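Local coordinates for high affinity transport system protein p37 (PDB 3EKI) that binds thiamine diphosphate as the extracytoplasmic lipoprotein of a high-affinity transport system and probably delivers it for uptake into the mycoplasma cell, at residues 75-80 against 363-367; 260-264 against 399-403; 246-250 against 301-306. All coordinates share one frame; numbering follows the deposited sequence.

Contact 1: residues 75-80 against 363-367; sequences NFKKEF and TFINL
Asn75 meets Leu367 at the start of the shared surface: methyl CD2 of the leucine lies against the asparagine's backbone oxygen and CB, while the amide end turns elsewhere and gives its ND2 hydrogen bond to Gln372 O. The next residue, Phe76, gives up the largest area of any residue here. With CG anti to the backbone N (chi1 -155°), its ring reaches across to helix 354-369, and the flat phenylalanine serves two partners at once. Its face takes Thr363 CG2, 3.4 Å from the ring centroid and almost on the normal, a CH-pi contact; its edge, led by CE2, points into the face of Phe364 in a T-shaped stack, centroids 4.8 Å apart and planes at 69°. Leu367 CD1 comes in obliquely, 3.5 Å from Phe76 CD2. The axes of segments 75-80 and 363-367 run 110° apart within one lobe of the periplasmic-binding-protein fold, and Phe48, Phe72 and Phe98 complete an aromatic cluster around Phe76. Glu79 lays CB and CG along Thr363 CG2 and bends at chi2, so that OE2 reaches the partly exposed Asn366 and accepts a nearly straight bond of 3.1 Å from its ND2, on the anti side and well out of the carboxylate plane; Asn366 OD1 is bonded to Gln362. Phe80 packs its CA and CB against Thr363 OG1, a hydroxyl hydrogen-bonded to Leu359 O within its own helix.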
ATOM      1  N   ASN A  75      -4.510  18.319 -16.782  1.00  8.80           N
ATOM      2  CA  ASN A  75      -5.688  17.535 -17.084  1.00  9.11           C
ATOM      3  C   ASN A  75      -6.756  17.648 -16.002  1.00  6.86           C
ATOM      4  O   ASN A  75      -7.959  17.666 -16.284  1.00  9.06           O
ATOM      5  CB  ASN A  75      -5.271  16.065 -17.216  1.00 10.80           C
ATOM      6  CG  ASN A  75      -4.502  15.783 -18.488  1.00 18.35           C
ATOM      7  OD1 ASN A  75      -4.395  16.623 -19.370  1.00 15.44           O
ATOM      8  ND2 ASN A  75      -3.945  14.573 -18.603  1.00 16.65           N
ATOM      9  N   PHE A  76      -6.308  17.714 -14.759  1.00  6.21           N
ATOM     10  CA  PHE A  76      -7.205  17.813 -13.624  1.00  6.39           C
ATOM     11  C   PHE A  76      -7.975  19.132 -13.626  1.00  6.51           C
ATOM     12  O   PHE A  76      -9.194  19.164 -13.487  1.00  9.32           O
ATOM     13  CB  PHE A  76      -6.428  17.706 -12.291  1.00  8.24           C
ATOM     14  CG  PHE A  76      -7.289  17.200 -11.152  1.00  7.85           C
ATOM     15  CD1 PHE A  76      -8.162  18.025 -10.484  1.00  7.92           C
ATOM     16  CD2 PHE A  76      -7.215  15.875 -10.758  1.00  7.59           C
ATOM     17  CE1 PHE A  76      -8.984  17.573  -9.485  1.00  7.31           C
ATOM     18  CE2 PHE A  76      -8.045  15.409  -9.778  1.00  7.48           C
ATOM     19  CZ  PHE A  76      -8.934  16.237  -9.127  1.00  7.67           C
ATOM     20  N   LYS A  77      -7.190  20.195 -13.806  1.00  8.42           N
ATOM     21  CA  LYS A  77      -7.837  21.519 -13.856  1.00  8.34           C
ATOM     22  C   LYS A  77      -8.866  21.625 -14.960  1.00  6.86           C
ATOM     23  O   LYS A  77      -9.958  22.175 -14.781  1.00  7.59           O
ATOM     24  CB  LYS A  77      -6.747  22.570 -14.016  1.00  8.35           C
ATOM     25  CG  LYS A  77      -7.193  23.999 -14.181  1.00 14.03           C
ATOM     26  CD  LYS A  77      -6.025  24.979 -14.302  1.00 13.10           C
ATOM     27  CE  LYS A  77      -5.354  24.873 -15.664  1.00 14.72           C
ATOM     28  NZ  LYS A  77      -4.321  25.919 -15.878  1.00 17.11           N
ATOM     29  N   LYS A  78      -8.535  21.099 -16.147  1.00  7.16           N
ATOM     30  CA  LYS A  78      -9.500  21.199 -17.238  1.00  8.91           C
ATOM     31  C   LYS A  78     -10.769  20.410 -17.001  1.00  8.74           C
ATOM     32  O   LYS A  78     -11.889  20.857 -17.252  1.00 10.57           O
ATOM     33  CB  LYS A  78      -8.844  20.774 -18.560  1.00 10.89           C
ATOM     34  CG  LYS A  78      -7.651  21.561 -19.007  1.00 12.78           C
ATOM     35  CD  LYS A  78      -7.899  23.059 -19.076  1.00 21.79           C
ATOM     36  CE  LYS A  78      -8.799  23.391 -20.263  1.00 24.93           C
ATOM     37  NZ  LYS A  78      -8.979  24.873 -20.418  1.00 22.12           N
ATOM     38  N   GLU A  79     -10.698  19.162 -16.527  1.00  7.59           N
ATOM     39  CA  GLU A  79     -11.879  18.367 -16.253  1.00 10.19           C
ATOM     40  C   GLU A  79     -12.679  18.925 -15.085  1.00  7.37           C
ATOM     41  O   GLU A  79     -13.896  18.974 -15.163  1.00 10.01           O
ATOM     42  CB  GLU A  79     -11.477  16.913 -15.972  1.00 12.38           C
ATOM     43  CG  GLU A  79     -12.601  15.968 -15.595  1.00 10.74           C
ATOM     44  CD  GLU A  79     -13.655  15.740 -16.657  1.00 18.21           C
ATOM     45  OE1 GLU A  79     -13.317  15.920 -17.841  1.00 24.22           O
ATOM     46  OE2 GLU A  79     -14.811  15.376 -16.365  1.00 17.52           O
ATOM     47  N   PHE A  80     -11.962  19.333 -14.037  1.00  6.06           N
ATOM     48  CA  PHE A  80     -12.640  19.893 -12.874  1.00  5.90           C
ATOM     49  C   PHE A  80     -13.501  21.080 -13.335  1.00  9.57           C
ATOM     50  O   PHE A  80     -14.636  21.179 -12.891  1.00  6.80           O
ATOM     51  CB  PHE A  80     -11.699  20.312 -11.750  1.00  4.97           C
ATOM     52  CG  PHE A  80     -12.355  21.082 -10.616  1.00  4.01           C
ATOM     53  CD1 PHE A  80     -12.504  22.466 -10.615  1.00  7.97           C
ATOM     54  CD2 PHE A  80     -12.854  20.390  -9.528  1.00  9.46           C
ATOM     55  CE1 PHE A  80     -13.154  23.132  -9.619  1.00  5.70           C
ATOM     56  CE2 PHE A  80     -13.464  21.043  -8.477  1.00  7.80           C
ATOM     57  CZ  PHE A  80     -13.583  22.412  -8.536  1.00  7.15           C
ATOM     58  N   THR A 363     -13.636  14.267 -10.478  1.00  6.24           N
ATOM     59  CA  THR A 363     -12.568  14.521 -11.439  1.00  5.67           C
ATOM     60  C   THR A 363     -11.536  13.376 -11.422  1.00  6.86           C
ATOM     61  O   THR A 363     -11.093  12.954 -12.501  1.00  8.51           O
ATOM     62  CB  THR A 363     -11.911  15.886 -11.200  1.00  7.85           C
ATOM     63  OG1 THR A 363     -12.902  16.901 -11.444  1.00  8.52           O
ATOM     64  CG2 THR A 363     -10.775  16.132 -12.175  1.00  8.78           C
ATOM     65  N   PHE A 364     -11.180  12.872 -10.254  1.00  6.15           N
ATOM     66  CA  PHE A 364     -10.279  11.709 -10.186  1.00 11.82           C
ATOM     67  C   PHE A 364     -10.897  10.547 -10.967  1.00  6.75           C
ATOM     68  O   PHE A 364     -10.228   9.922 -11.795  1.00 10.14           O
ATOM     69  CB  PHE A 364      -9.964  11.284  -8.748  1.00  6.86           C
ATOM     70  CG  PHE A 364      -8.816  12.009  -8.107  1.00  8.26           C
ATOM     71  CD1 PHE A 364      -7.502  11.707  -8.401  1.00  9.48           C
ATOM     72  CD2 PHE A 364      -9.042  13.014  -7.187  1.00  5.05           C
ATOM     73  CE1 PHE A 364      -6.469  12.380  -7.777  1.00 10.99           C
ATOM     74  CE2 PHE A 364      -8.031  13.699  -6.567  1.00  6.79           C
ATOM     75  CZ  PHE A 364      -6.722  13.395  -6.872  1.00  9.68           C
ATOM     76  N   ILE A 365     -12.158  10.261 -10.709  1.00  8.16           N
ATOM     77  CA  ILE A 365     -12.889   9.150 -11.310  1.00  6.86           C
ATOM     78  C   ILE A 365     -12.907   9.277 -12.824  1.00 13.55           C
ATOM     79  O   ILE A 365     -12.612   8.340 -13.585  1.00 13.14           O
ATOM     80  CB  ILE A 365     -14.303   9.060 -10.717  1.00 10.11           C
ATOM     81  CG1 ILE A 365     -14.293   8.672  -9.239  1.00 11.18           C
ATOM     82  CG2 ILE A 365     -15.170   8.107 -11.515  1.00 13.55           C
ATOM     83  CD1 ILE A 365     -15.597   8.816  -8.485  1.00 14.84           C
ATOM     84  N   ASN A 366     -13.264  10.486 -13.281  1.00  8.94           N
ATOM     85  CA  ASN A 366     -13.378  10.691 -14.725  1.00 13.08           C
ATOM     86  C   ASN A 366     -12.022  10.676 -15.405  1.00 10.62           C
ATOM     87  O   ASN A 366     -11.945  10.210 -16.554  1.00 16.13           O
ATOM     88  CB  ASN A 366     -14.141  12.003 -15.026  1.00 11.28           C
ATOM     89  CG  ASN A 366     -15.581  11.983 -14.619  1.00 14.82           C
ATOM     90  OD1 ASN A 366     -16.184  11.018 -14.154  1.00 14.61           O
ATOM     91  ND2 ASN A 366     -16.250  13.128 -14.795  1.00 15.98           N
ATOM     92  N   LEU A 367     -10.947  11.142 -14.785  1.00  9.72           N
ATOM     93  CA  LEU A 367      -9.608  11.126 -15.339  1.00 10.46           C
ATOM     94  C   LEU A 367      -9.147   9.664 -15.524  1.00 14.55           C
ATOM     95  O   LEU A 367      -8.483   9.363 -16.517  1.00 17.12           O
ATOM     96  CB  LEU A 367      -8.556  11.851 -14.504  1.00 15.15           C
ATOM     97  CG  LEU A 367      -8.558  13.384 -14.514  1.00 23.02           C
ATOM     98  CD1 LEU A 367      -7.453  13.886 -13.592  1.00 17.24           C
ATOM     99  CD2 LEU A 367      -8.393  13.961 -15.913  1.00 19.06           C
TER

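Contact 2: residues 260-264 against 399-403; sequences KLEET and EKAIK
Thr264 and Ile402 make the nearest approach, with Thr264 OG1 3.0 Å from Ile402 O, a distance suited to a hydrogen bond, although the hydroxyl proton has a second acceptor within reach. The threonine's two branches divide the work. CG2, anti to the backbone N, lies 3.4 Å from Ala401 O, against Ile402 O and near the carboxylate oxygen Lys403 OXT, while OG1 is turned to Ile402 O. The short, branched threonine suits this spot because it sets a hydroxyl and a methyl against the opposing backbone at once. One turn earlier Leu261 supplies the apolar part: its CD2 touches Ala401 CB at 3.9 Å and Ile402 CG2 at 4.1 Å, and the short alanine lets the leucine come close. These contacts join helix 256-269 to the C-terminal helix 390-402 of the periplasmic-binding-protein fold, and the side chain of Leu261 lies about 6 Å from the bound thiamine diphosphate. A water bridges the backbones, donating to Leu261 O at 2.9 Å and to Ala401 O at 3.2 Å. Further out, Ala401 O also accepts from Asn339 ND2, and the terminal carboxylate is held through Lys403 OXT by Asn268 ND2. Ile341 touches both Leu261 and Ala401, and Thr338 adds to the cover over the leucine.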
ATOM      1  N   LYS A 260       1.690  -4.406  11.282  1.00  4.84           N
ATOM      2  CA  LYS A 260       0.482  -4.738  12.008  1.00  6.69           C
ATOM      3  C   LYS A 260      -0.306  -5.873  11.374  1.00  6.95           C
ATOM      4  O   LYS A 260      -0.814  -6.728  12.113  1.00  8.19           O
ATOM      5  CB  LYS A 260      -0.426  -3.493  12.176  1.00  5.90           C
ATOM      6  CG  LYS A 260       0.247  -2.384  12.951  1.00 12.49           C
ATOM      7  CD  LYS A 260      -0.571  -1.099  12.952  1.00 25.38           C
ATOM      8  CE  LYS A 260      -0.601  -0.453  14.328  1.00 38.58           C
ATOM      9  NZ  LYS A 260       0.448   0.599  14.458  1.00 54.80           N
ATOM     10  N   LEU A 261      -0.445  -5.955  10.060  1.00  6.84           N
ATOM     11  CA  LEU A 261      -1.254  -7.034   9.486  1.00  7.76           C
ATOM     12  C   LEU A 261      -0.592  -8.383   9.734  1.00  6.83           C
ATOM     13  O   LEU A 261      -1.297  -9.368   9.956  1.00  7.78           O
ATOM     14  CB  LEU A 261      -1.495  -6.820   7.993  1.00  8.29           C
ATOM     15  CG  LEU A 261      -2.428  -5.637   7.710  1.00 10.55           C
ATOM     16  CD1 LEU A 261      -2.369  -5.274   6.229  1.00 11.41           C
ATOM     17  CD2 LEU A 261      -3.848  -5.968   8.119  1.00  9.30           C
ATOM     18  N   GLU A 262       0.729  -8.417   9.658  1.00  7.29           N
ATOM     19  CA  GLU A 262       1.455  -9.668   9.915  1.00  6.88           C
ATOM     20  C   GLU A 262       1.409 -10.015  11.403  1.00 11.31           C
ATOM     21  O   GLU A 262       1.290 -11.192  11.745  1.00  7.73           O
ATOM     22  CB  GLU A 262       2.902  -9.573   9.416  1.00  7.06           C
ATOM     23  CG  GLU A 262       3.028  -9.465   7.914  1.00  8.44           C
ATOM     24  CD  GLU A 262       2.948  -8.078   7.312  1.00  9.76           C
ATOM     25  OE1 GLU A 262       2.704  -7.103   8.050  1.00  7.54           O
ATOM     26  OE2 GLU A 262       3.159  -8.001   6.077  1.00  8.81           O
ATOM     27  N   GLU A 263       1.539  -8.997  12.268  1.00  7.45           N
ATOM     28  CA  GLU A 263       1.384  -9.242  13.702  1.00  8.09           C
ATOM     29  C   GLU A 263       0.078  -9.950  13.996  1.00  6.76           C
ATOM     30  O   GLU A 263       0.004 -10.920  14.764  1.00  8.71           O
ATOM     31  CB  GLU A 263       1.462  -7.925  14.483  1.00 10.26           C
ATOM     32  CG  GLU A 263       1.013  -8.014  15.946  1.00  8.06           C
ATOM     33  CD  GLU A 263       1.220  -6.677  16.611  1.00 13.36           C
ATOM     34  OE1 GLU A 263       1.899  -6.567  17.635  1.00 17.90           O
ATOM     35  OE2 GLU A 263       0.686  -5.672  16.071  1.00 19.32           O
ATOM     36  N   THR A 264      -1.035  -9.507  13.400  1.00  6.96           N
ATOM     37  CA  THR A 264      -2.328 -10.143  13.565  1.00  7.79           C
ATOM     38  C   THR A 264      -2.317 -11.611  13.132  1.00  8.40           C
ATOM     39  O   THR A 264      -2.831 -12.470  13.862  1.00  8.34           O
ATOM     40  CB  THR A 264      -3.410  -9.408  12.738  1.00 11.02           C
ATOM     41  OG1 THR A 264      -3.558  -8.083  13.270  1.00 10.35           O
ATOM     42  CG2 THR A 264      -4.772 -10.057  12.861  1.00  8.32           C
ATOM     43  N   GLU A 399     -10.570  -2.639  10.784  1.00 10.07           N
ATOM     44  CA  GLU A 399     -10.655  -3.250  12.114  1.00 10.38           C
ATOM     45  C   GLU A 399     -10.833  -4.766  11.998  1.00 12.76           C
ATOM     46  O   GLU A 399     -10.245  -5.470  12.832  1.00 13.06           O
ATOM     47  CB  GLU A 399     -11.760  -2.605  12.939  1.00 17.66           C
ATOM     48  CG  GLU A 399     -11.458  -1.204  13.432  1.00 16.51           C
ATOM     49  CD  GLU A 399     -10.169  -0.950  14.164  1.00 28.06           C
ATOM     50  OE1 GLU A 399      -9.577   0.146  14.001  1.00 31.51           O
ATOM     51  OE2 GLU A 399      -9.703  -1.828  14.927  1.00 43.89           O
ATOM     52  N   LYS A 400     -11.586  -5.252  11.033  1.00 10.07           N
ATOM     53  CA  LYS A 400     -11.768  -6.699  10.893  1.00 15.75           C
ATOM     54  C   LYS A 400     -10.417  -7.355  10.572  1.00 12.88           C
ATOM     55  O   LYS A 400     -10.176  -8.478  11.015  1.00 13.19           O
ATOM     56  CB  LYS A 400     -12.802  -7.074   9.837  1.00 13.07           C
ATOM     57  CG  LYS A 400     -12.974  -8.562   9.624  1.00 16.09           C
ATOM     58  CD  LYS A 400     -14.038  -8.866   8.572  1.00 24.72           C
ATOM     59  CE  LYS A 400     -14.224 -10.375   8.439  1.00 24.53           C
ATOM     60  NZ  LYS A 400     -15.423 -10.686   7.617  1.00 33.05           N
ATOM     61  N   ALA A 401      -9.561  -6.671   9.817  1.00  8.35           N
ATOM     62  CA  ALA A 401      -8.303  -7.282   9.382  1.00  4.49           C
ATOM     63  C   ALA A 401      -7.287  -7.413  10.498  1.00  8.80           C
ATOM     64  O   ALA A 401      -6.480  -8.353  10.457  1.00 12.13           O
ATOM     65  CB  ALA A 401      -7.691  -6.485   8.239  1.00 12.12           C
ATOM     66  N   ILE A 402      -7.312  -6.493  11.453  1.00 10.84           N
ATOM     67  CA  ILE A 402      -6.328  -6.517  12.529  1.00  8.92           C
ATOM     68  C   ILE A 402      -6.842  -7.273  13.748  1.00 13.21           C
ATOM     69  O   ILE A 402      -6.091  -7.428  14.705  1.00 16.47           O
ATOM     70  CB  ILE A 402      -5.898  -5.094  12.920  1.00 15.14           C
ATOM     71  CG1 ILE A 402      -7.017  -4.203  13.437  1.00 16.59           C
ATOM     72  CG2 ILE A 402      -5.172  -4.447  11.745  1.00 23.51           C
ATOM     73  CD1 ILE A 402      -6.492  -3.058  14.293  1.00 26.03           C
ATOM     74  N   LYS A 403      -8.076  -7.724  13.688  1.00 14.59           N
ATOM     75  CA  LYS A 403      -8.613  -8.776  14.531  1.00 25.11           C
ATOM     76  C   LYS A 403      -8.259 -10.126  13.901  1.00 27.41           C
ATOM     77  O   LYS A 403      -8.415 -10.364  12.688  1.00 19.54           O
ATOM     78  CB  LYS A 403     -10.111  -8.581  14.755  1.00 23.25           C
ATOM     79  CG  LYS A 403     -10.415  -7.583  15.865  1.00 40.42           C
ATOM     80  CD  LYS A 403     -11.854  -7.104  15.840  1.00 55.38           C
ATOM     81  CE  LYS A 403     -12.057  -5.797  16.598  1.00 54.14           C
ATOM     82  NZ  LYS A 403     -13.060  -4.912  15.932  1.00 41.26           N
ATOM     83  OXT LYS A 403      -7.776 -10.961  14.701  1.00 22.29           O
TER
HETATM   84  O   HOH W   1      -3.961  -9.570   8.955  1.00  8.18           O

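Contact 3: residues 246-250 against 301-306; sequences FGILH and DFHIAF
Leu249 and Ile304 tie the two strands together through a nearly straight backbone bond, Leu249 N to Ile304 O at 2.8 Å, and Phe306 N returns to Leu249 O. With Ile248 paired to Ile304 and Leu249 to Ala305, this is a parallel ladder, reinforced by CA-H...O contacts. The tight part is apolar on both faces. Ile248 and Ile304 fill one beside Phe306: Ile248 CG2, anti to its backbone N, lies over the face of the Phe306 ring, 3.7 Å from Phe306 CZ, and Ile248 CG1 meets Ile304 CD1. Leu249 fills the other, its CB against the small Ala305 CB and its CD2 approaching the Phe302 ring obliquely. Just before the ladder, Gly247 takes a positive phi as the chain leaves helix 240-245, a conformation that by itself calls for glycine because a CB would be jammed against the carbonyl O of Phe246. Asp301 O and Phe302 CD1 also press on the side where a side chain would start, CD1 3.4 Å from Gly247 C. Gly247 O takes two donors, His303 N and Ile304 N.

The other end is more open to solvent, Phe246 and His303 being partly exposed, though a short bond still grips it. His303 ND1 donates to Phe246 O, 2.8 Å away, in the plane of the carbonyl and of its own ring, which fixes the turn of the imidazole. The edge of Phe246 points toward the face of His303 in an offset edge-to-face stack, and the side-chain end of the exposed Asp301 leads away from segment 246-250.

Strand 248-250 lies second in a five-strand mixed sheet, between strand 288-290 and the middle strand 304-308, parallel to both; strand 304-308 pairs on its other side, antiparallel, with strand 217-223. Ile231 of helix 225-236 touches both Phe246 and His303.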
ATOM      1  N   PHE A 246      14.216 -17.624  14.384  1.00  5.81           N
ATOM      2  CA  PHE A 246      14.798 -17.641  13.039  1.00  7.64           C
ATOM      3  C   PHE A 246      15.075 -16.223  12.553  1.00  9.88           C
ATOM      4  O   PHE A 246      15.812 -16.019  11.587  1.00  7.83           O
ATOM      5  CB  PHE A 246      13.907 -18.398  12.050  1.00  8.86           C
ATOM      6  CG  PHE A 246      14.074 -19.914  12.187  1.00  9.07           C
ATOM      7  CD1 PHE A 246      15.237 -20.494  11.704  1.00 14.30           C
ATOM      8  CD2 PHE A 246      13.090 -20.679  12.768  1.00 14.26           C
ATOM      9  CE1 PHE A 246      15.397 -21.872  11.806  1.00 16.81           C
ATOM     10  CE2 PHE A 246      13.242 -22.047  12.869  1.00 14.07           C
ATOM     11  CZ  PHE A 246      14.394 -22.618  12.391  1.00 15.45           C
ATOM     12  N   GLY A 247      14.489 -15.231  13.233  1.00  7.21           N
ATOM     13  CA  GLY A 247      14.809 -13.837  12.969  1.00  7.67           C
ATOM     14  C   GLY A 247      13.796 -13.201  12.040  1.00 10.23           C
ATOM     15  O   GLY A 247      13.643 -13.638  10.899  1.00  7.25           O
ATOM     16  N   ILE A 248      13.120 -12.153  12.512  1.00  7.66           N
ATOM     17  CA  ILE A 248      12.084 -11.504  11.728  1.00  6.13           C
ATOM     18  C   ILE A 248      12.454 -10.083  11.317  1.00  7.22           C
ATOM     19  O   ILE A 248      12.742  -9.225  12.158  1.00  9.18           O
ATOM     20  CB  ILE A 248      10.791 -11.467  12.551  1.00  9.08           C
ATOM     21  CG1 ILE A 248      10.242 -12.842  12.914  1.00  7.44           C
ATOM     22  CG2 ILE A 248       9.735 -10.635  11.829  1.00  9.79           C
ATOM     23  CD1 ILE A 248       9.111 -12.830  13.919  1.00  8.04           C
ATOM     24  N   LEU A 249      12.423  -9.849  10.022  1.00  7.68           N
ATOM     25  CA  LEU A 249      12.539  -8.506   9.453  1.00  5.22           C
ATOM     26  C   LEU A 249      11.158  -7.885   9.308  1.00  8.03           C
ATOM     27  O   LEU A 249      10.217  -8.564   8.900  1.00  7.23           O
ATOM     28  CB  LEU A 249      13.150  -8.537   8.075  1.00  6.79           C
ATOM     29  CG  LEU A 249      14.539  -9.106   7.876  1.00 14.09           C
ATOM     30  CD1 LEU A 249      14.966  -8.868   6.429  1.00 15.04           C
ATOM     31  CD2 LEU A 249      15.546  -8.487   8.842  1.00 20.01           C
ATOM     32  N   HIS A 250      11.051  -6.598   9.626  1.00  7.61           N
ATOM     33  CA  HIS A 250       9.783  -5.911   9.636  1.00  5.21           C
ATOM     34  C   HIS A 250       9.967  -4.445   9.267  1.00  7.33           C
ATOM     35  O   HIS A 250      11.104  -3.975   9.227  1.00  7.92           O
ATOM     36  CB  HIS A 250       9.206  -6.056  11.064  1.00  6.60           C
ATOM     37  CG  HIS A 250      10.143  -5.509  12.096  1.00  9.13           C
ATOM     38  ND1 HIS A 250      10.114  -4.161  12.411  1.00 10.56           N
ATOM     39  CD2 HIS A 250      11.144  -6.011  12.854  1.00 10.54           C
ATOM     40  CE1 HIS A 250      11.033  -3.881  13.323  1.00 12.02           C
ATOM     41  NE2 HIS A 250      11.690  -5.002  13.621  1.00 11.87           N
ATOM     42  N   ASP A 301      21.372 -14.127   9.675  1.00 11.23           N
ATOM     43  CA  ASP A 301      20.731 -14.411  10.955  1.00 14.99           C
ATOM     44  C   ASP A 301      19.230 -14.110  10.972  1.00 10.68           C
ATOM     45  O   ASP A 301      18.578 -14.164  12.016  1.00 13.15           O
ATOM     46  CB  ASP A 301      21.409 -13.586  12.045  1.00 19.01           C
ATOM     47  CG  ASP A 301      22.865 -13.875  12.316  1.00 31.03           C
ATOM     48  OD1 ASP A 301      23.348 -14.984  12.037  1.00 31.10           O
ATOM     49  OD2 ASP A 301      23.541 -12.963  12.844  1.00 47.46           O
ATOM     50  N   PHE A 302      18.663 -13.797   9.816  1.00  8.96           N
ATOM     51  CA  PHE A 302      17.261 -13.518   9.616  1.00  7.82           C
ATOM     52  C   PHE A 302      16.683 -14.408   8.508  1.00  7.32           C
ATOM     53  O   PHE A 302      17.294 -14.524   7.435  1.00  7.95           O
ATOM     54  CB  PHE A 302      17.036 -12.022   9.306  1.00  8.30           C
ATOM     55  CG  PHE A 302      17.358 -11.256  10.602  1.00  7.47           C
ATOM     56  CD1 PHE A 302      16.364 -11.002  11.512  1.00 10.10           C
ATOM     57  CD2 PHE A 302      18.655 -10.868  10.853  1.00 13.34           C
ATOM     58  CE1 PHE A 302      16.670 -10.371  12.699  1.00  7.76           C
ATOM     59  CE2 PHE A 302      18.989 -10.242  12.037  1.00 19.36           C
ATOM     60  CZ  PHE A 302      17.977 -10.045  12.952  1.00  9.66           C
ATOM     61  N   HIS A 303      15.517 -14.993   8.776  1.00  5.33           N
ATOM     62  CA  HIS A 303      14.881 -15.905   7.826  1.00  7.52           C
ATOM     63  C   HIS A 303      13.401 -15.676   7.590  1.00  6.37           C
ATOM     64  O   HIS A 303      12.787 -16.413   6.818  1.00  7.57           O
ATOM     65  CB  HIS A 303      15.054 -17.367   8.294  1.00  8.56           C
ATOM     66  CG  HIS A 303      16.502 -17.722   8.474  1.00  7.78           C
ATOM     67  ND1 HIS A 303      17.192 -17.452   9.626  1.00 15.45           N
ATOM     68  CD2 HIS A 303      17.390 -18.320   7.639  1.00 10.38           C
ATOM     69  CE1 HIS A 303      18.456 -17.873   9.507  1.00 17.53           C
ATOM     70  NE2 HIS A 303      18.598 -18.402   8.304  1.00 13.38           N
ATOM     71  N   ILE A 304      12.818 -14.652   8.227  1.00  5.57           N
ATOM     72  CA  ILE A 304      11.418 -14.303   8.046  1.00  6.69           C
ATOM     73  C   ILE A 304      11.331 -12.819   7.713  1.00  5.10           C
ATOM     74  O   ILE A 304      12.132 -12.076   8.288  1.00  6.36           O
ATOM     75  CB  ILE A 304      10.633 -14.670   9.309  1.00  6.78           C
ATOM     76  CG1 ILE A 304      10.730 -16.177   9.627  1.00  8.62           C
ATOM     77  CG2 ILE A 304       9.190 -14.215   9.239  1.00  9.44           C
ATOM     78  CD1 ILE A 304      10.552 -16.452  11.104  1.00 10.13           C
ATOM     79  N   ALA A 305      10.443 -12.418   6.819  1.00  5.00           N
ATOM     80  CA  ALA A 305      10.300 -10.993   6.546  1.00  7.17           C
ATOM     81  C   ALA A 305       8.866 -10.620   6.203  1.00  7.78           C
ATOM     82  O   ALA A 305       8.112 -11.398   5.615  1.00  5.62           O
ATOM     83  CB  ALA A 305      11.206 -10.529   5.418  1.00  8.98           C
ATOM     84  N   PHE A 306       8.498  -9.392   6.602  1.00  4.94           N
ATOM     85  CA  PHE A 306       7.194  -8.852   6.259  1.00  6.23           C
ATOM     86  C   PHE A 306       7.292  -7.920   5.053  1.00  6.47           C
ATOM     87  O   PHE A 306       8.274  -7.185   4.979  1.00  6.98           O
ATOM     88  CB  PHE A 306       6.639  -8.058   7.431  1.00  7.59           C
ATOM     89  CG  PHE A 306       6.487  -8.781   8.750  1.00  5.65           C
ATOM     90  CD1 PHE A 306       6.475 -10.172   8.799  1.00  6.94           C
ATOM     91  CD2 PHE A 306       6.328  -8.053   9.921  1.00  4.37           C
ATOM     92  CE1 PHE A 306       6.323 -10.803  10.025  1.00  6.79           C
ATOM     93  CE2 PHE A 306       6.205  -8.692  11.127  1.00  7.59           C
ATOM     94  CZ  PHE A 306       6.173 -10.073  11.176  1.00  6.77           C
TER

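Following the chain from the N terminus, helix 64-85 comes first and meets helix 354-369 only after 282 intervening residues, the loop that contact 1 closes. Inside that loop strand 248-250 and then helix 256-269 follow each other, and contact 3 closes early, when strand 304-308 joins the sheet; it is nested within contact 1. Contact 2 closes last, at the C terminus, and crosses both of the others. Contacts 1 and 3 lie on opposite sides of the chain's centre, 44 Å apart between centres. Contacts 2 and 3 touch, where Glu262 CG packs on Phe306 CG at 3.6 Å, linking the C-terminal helix through helix 256-269 to the mixed sheet.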